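Local coordinates for protein lytic chitin monooxygenase (Enterococcus faecalis, PDB 4A02) that cleaves glycosidic bonds of crystalline alpha- and beta-chitin oxidatively with a copper cofactor, working in synergy with a chitinase, at residues Val4-Arg10 / Gln159-Val163; Ala11-Ser16 / Ala28-Pro32. All coordinates share one frame; numbering follows the deposited sequence.

Contact 1 (Val4-Arg10 / Gln159-Val163); sequences VASPGSR and QAIDV
V4 and I161 meet between the two sheets of the beta-sandwich core of this AA10 monooxygenase. V4 lies on strand 2-6 of one sheet and I161 on strand 155-165 of the other. Their side chains cross at about a right angle, with V4 CG1 3.8 Å from I161 CD1. The other branch, I161 CG2, lies anti to its backbone N and turns to P7, whose cis peptide bond and ring follow the strand. P7 CB is 4.0 Å from I161 CG2. This apolar part is tight and buried.

The Q159 side chain bends at chi2 (-78°), and OE1 takes two bonds. V4 N donates to Q159 OE1 from one face of the amide, and S9 OG donates to the same OE1 at 2.7 Å from the opposite face. The two donors grip OE1 from both faces. S9 is also the N-cap of the helix that follows, where its OG accepts from F12 N.

R10 N gives a nearly straight bond to A160 O, 2.9 Å long. At G8 the contact is carried mainly by water rather than by side chains: two waters link G8 O to D162 N and D162 O.

R10 and D162 form a buried, side-on salt bridge. R10 NH1 also bonds to L58 O, W66 makes a cation-pi contact with R10, and Y141 OH bonds to D162 OD1. The guanidinium and carboxylate planes are 10° apart. Both carboxylate oxygens use syn lone pairs: R10 NE meets D162 OD2 at 2.8 Å, and R10 NH2 meets D162 OD1 at 2.8 Å.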
# COMPACT_ATOMS: atom_id res chain seq x y z
N VAL A 4 4.53 -1.40 -4.05
CA VAL A 4 4.55 -2.75 -3.55
C VAL A 4 4.11 -3.69 -4.65
O VAL A 4 3.02 -3.58 -5.20
CB VAL A 4 3.70 -2.91 -2.27
CG1 VAL A 4 3.59 -4.37 -1.90
CG2 VAL A 4 4.31 -2.09 -1.15
N ALA A 5 5.02 -4.64 -4.98
CA ALA A 5 4.81 -5.59 -6.04
C ALA A 5 4.33 -6.95 -5.54
O ALA A 5 3.74 -7.68 -6.32
CB ALA A 5 6.10 -5.74 -6.85
N SER A 6 4.54 -7.28 -4.28
CA SER A 6 4.11 -8.57 -3.75
C SER A 6 3.74 -8.44 -2.30
O SER A 6 4.58 -8.01 -1.49
CB SER A 6 5.21 -9.59 -3.90
OG SER A 6 4.70 -10.85 -3.45
N PRO A 7 2.53 -8.85 -1.87
CA PRO A 7 1.35 -9.01 -2.75
C PRO A 7 1.17 -7.73 -3.57
O PRO A 7 1.48 -6.63 -3.14
CB PRO A 7 0.20 -9.16 -1.75
CG PRO A 7 0.84 -9.60 -0.48
CD PRO A 7 2.17 -8.86 -0.46
N GLY A 8 0.69 -7.88 -4.82
CA GLY A 8 0.61 -6.73 -5.68
C GLY A 8 -0.26 -5.64 -5.09
O GLY A 8 -1.38 -5.90 -4.64
N SER A 9 0.21 -4.38 -5.13
CA SER A 9 -0.61 -3.30 -4.61
C SER A 9 -1.74 -3.00 -5.57
O SER A 9 -1.81 -3.43 -6.72
CB SER A 9 0.19 -2.06 -4.34
OG SER A 9 0.48 -1.40 -5.58
N ARG A 10 -2.68 -2.18 -5.08
CA ARG A 10 -3.84 -1.81 -5.88
C ARG A 10 -3.40 -1.06 -7.13
O ARG A 10 -3.86 -1.32 -8.25
CB ARG A 10 -4.79 -1.02 -5.00
CG ARG A 10 -6.11 -0.66 -5.66
CD ARG A 10 -6.95 0.22 -4.77
NE ARG A 10 -7.43 -0.52 -3.60
CZ ARG A 10 -8.13 0.05 -2.63
NH1 ARG A 10 -8.37 1.34 -2.65
NH2 ARG A 10 -8.55 -0.69 -1.60
N GLN A 159 1.00 2.94 -0.34
CA GLN A 159 0.56 1.78 -1.13
C GLN A 159 -0.51 0.99 -0.40
O GLN A 159 -0.24 0.22 0.52
CB GLN A 159 1.77 0.90 -1.42
CG GLN A 159 2.75 1.55 -2.39
CD GLN A 159 2.26 1.44 -3.82
OE1 GLN A 159 2.15 0.33 -4.34
NE2 GLN A 159 1.98 2.55 -4.47
N ALA A 160 -1.76 1.17 -0.86
CA ALA A 160 -2.85 0.29 -0.44
C ALA A 160 -2.78 -1.03 -1.20
O ALA A 160 -2.57 -1.04 -2.42
CB ALA A 160 -4.19 0.98 -0.73
N ILE A 161 -2.98 -2.12 -0.47
CA ILE A 161 -2.86 -3.49 -1.00
C ILE A 161 -4.08 -4.27 -0.55
O ILE A 161 -4.35 -4.38 0.65
CB ILE A 161 -1.58 -4.14 -0.44
CG1 ILE A 161 -0.30 -3.34 -0.74
CG2 ILE A 161 -1.45 -5.58 -0.92
CD1 ILE A 161 0.66 -3.34 0.37
N ASP A 162 -4.85 -4.79 -1.50
CA ASP A 162 -6.05 -5.57 -1.21
C ASP A 162 -5.70 -7.05 -1.07
O ASP A 162 -5.08 -7.63 -1.98
CB ASP A 162 -7.05 -5.40 -2.36
CG ASP A 162 -7.48 -3.97 -2.54
OD1 ASP A 162 -8.30 -3.51 -1.69
OD2 ASP A 162 -7.01 -3.31 -3.49
N VAL A 163 -6.12 -7.66 0.04
CA VAL A 163 -5.86 -9.06 0.28
C VAL A 163 -7.14 -9.74 0.77
O VAL A 163 -8.06 -9.11 1.28
CB VAL A 163 -4.71 -9.27 1.29
CG1 VAL A 163 -3.42 -8.72 0.73
CG2 VAL A 163 -5.02 -8.68 2.66
O HOH W 1 -3.84 -4.86 -4.10
O HOH W 2 -2.71 -7.92 -3.37

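Contact 2 (Ala11-Ser16 / Ala28-Pro32); sequences AFFGSS and AQWEP
The backbones of G14-S15 and Q29 meet through two CA-H...O contacts, Q29 CA to G14 O at 3.3 Å and S15 CA to Q29 O at 3.4 Å. These contacts join the chain just after the short, weakly bonded helix 10-13 to the 3-10 turn at A28-Q29, within the long loop region between strands 2-6 and 36-38.

A11 CB packs against two apolar groups. It lies 3.7 Å from A28 CB and 4.1 Å from P32 CB. F55 packs on A28 and Y3 on P32, so this side is buried.

The S15 chi1 of 76° places OG between the backbone N and the carbonyl carbon. From there OG turns back to the helix and bonds to F12 O, which also accepts from S15 N. The two bonds tie S15 back to F12. The same OG lies 3.6 Å from P32 CG. S15 CB rests on A28 O.

The extended chain of Q29 leads away from the contact, yet CB and CG stay close to G14 O. Near the exposed S16, a water bridges the backbones: it accepts from S16 N at 3.1 Å and donates to Q29 O at 2.7 Å.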
# COMPACT_ATOMS: atom_id res chain seq x y z
N ALA A 11 -2.48 -0.11 -6.93
CA ALA A 11 -1.88 0.63 -8.05
C ALA A 11 -1.10 -0.28 -8.96
O ALA A 11 -1.21 -0.20 -10.20
CB ALA A 11 -1.01 1.75 -7.47
N PHE A 12 -0.25 -1.13 -8.38
CA PHE A 12 0.55 -2.07 -9.18
C PHE A 12 -0.31 -2.89 -10.11
O PHE A 12 -0.06 -2.97 -11.32
CB PHE A 12 1.33 -2.97 -8.23
CG PHE A 12 2.05 -4.12 -8.87
CD1 PHE A 12 3.30 -3.93 -9.48
CD2 PHE A 12 1.54 -5.40 -8.81
CE1 PHE A 12 4.01 -5.00 -9.97
CE2 PHE A 12 2.27 -6.49 -9.32
CZ PHE A 12 3.49 -6.26 -9.89
N PHE A 13 -1.38 -3.51 -9.57
CA PHE A 13 -2.24 -4.36 -10.38
C PHE A 13 -3.02 -3.57 -11.42
O PHE A 13 -3.51 -4.17 -12.38
CB PHE A 13 -3.17 -5.17 -9.53
CG PHE A 13 -2.57 -6.45 -8.95
CD1 PHE A 13 -1.76 -7.28 -9.66
CD2 PHE A 13 -2.87 -6.82 -7.65
CE1 PHE A 13 -1.29 -8.50 -9.16
CE2 PHE A 13 -2.40 -8.06 -7.17
CZ PHE A 13 -1.64 -8.85 -7.92
N GLY A 14 -3.18 -2.26 -11.26
CA GLY A 14 -3.81 -1.45 -12.29
C GLY A 14 -2.88 -0.99 -13.40
O GLY A 14 -3.36 -0.32 -14.31
N SER A 15 -1.61 -1.31 -13.32
CA SER A 15 -0.59 -0.84 -14.25
C SER A 15 -0.09 -2.00 -15.09
O SER A 15 -0.33 -3.17 -14.79
CB SER A 15 0.57 -0.24 -13.49
OG SER A 15 1.41 -1.22 -12.90
N SER A 16 0.72 -1.69 -16.10
CA SER A 16 1.33 -2.76 -16.89
C SER A 16 2.27 -3.56 -16.03
O SER A 16 2.44 -4.77 -16.32
CB SER A 16 2.13 -2.18 -18.09
OG SER A 16 3.42 -2.01 -17.54
N ALA A 28 -2.51 5.83 -11.77
CA ALA A 28 -1.70 4.66 -11.44
C ALA A 28 -1.60 3.66 -12.55
O ALA A 28 -0.75 2.77 -12.50
CB ALA A 28 -2.24 4.00 -10.17
N GLN A 29 -2.47 3.75 -13.58
CA GLN A 29 -2.33 2.84 -14.70
C GLN A 29 -1.02 3.06 -15.40
O GLN A 29 -0.45 2.10 -15.98
CB GLN A 29 -3.53 3.02 -15.63
CG GLN A 29 -3.52 2.09 -16.82
CD GLN A 29 -4.76 2.25 -17.66
OE1 GLN A 29 -5.88 2.40 -17.15
NE2 GLN A 29 -4.64 2.17 -18.96
N TRP A 30 -0.51 4.28 -15.39
CA TRP A 30 0.70 4.67 -16.05
C TRP A 30 1.84 4.97 -15.08
O TRP A 30 3.01 4.87 -15.49
CB TRP A 30 0.46 5.89 -16.99
CG TRP A 30 -0.62 5.55 -17.99
CD1 TRP A 30 -0.51 4.91 -19.18
CD2 TRP A 30 -2.04 5.82 -17.84
NE1 TRP A 30 -1.71 4.75 -19.79
CE2 TRP A 30 -2.68 5.31 -18.98
CE3 TRP A 30 -2.82 6.42 -16.86
CZ2 TRP A 30 -4.06 5.39 -19.15
CZ3 TRP A 30 -4.15 6.51 -17.05
CH2 TRP A 30 -4.77 6.02 -18.18
N GLU A 31 1.53 5.37 -13.85
CA GLU A 31 2.58 5.77 -12.90
C GLU A 31 2.22 5.28 -11.50
O GLU A 31 2.01 6.01 -10.54
CB GLU A 31 2.81 7.28 -12.89
CG GLU A 31 2.35 8.11 -14.04
CD GLU A 31 1.98 9.54 -13.83
OE1 GLU A 31 2.84 10.42 -13.54
OE2 GLU A 31 0.81 9.99 -14.05
N PRO A 32 2.23 3.95 -11.36
CA PRO A 32 1.94 3.35 -10.05
C PRO A 32 2.98 3.71 -8.97
O PRO A 32 2.68 3.57 -7.78
CB PRO A 32 1.95 1.85 -10.33
CG PRO A 32 2.86 1.73 -11.53
CD PRO A 32 2.52 2.89 -12.37
O HOH W 3 2.01 1.06 -16.60

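How the contacts relate
The centres of contacts 1 and 2 are 11 Å apart. Contact 1 lies near the centre of the chain and joins strands of the two sheets. Contact 2 lies further out, in the loop region that follows strand 2-6. The chain runs from 4-10 straight into 11-16, then to 28-32, and reaches 159-163 last. Helix 10-13 spans the junction of the two contacts. The contacts also touch: F12 CB packs on V4 O, and F13 on G8 O. The Q159 and P32 side chains are each about 9 Å from that of the copper ligand H1, so the contacts lie near the copper site without forming it.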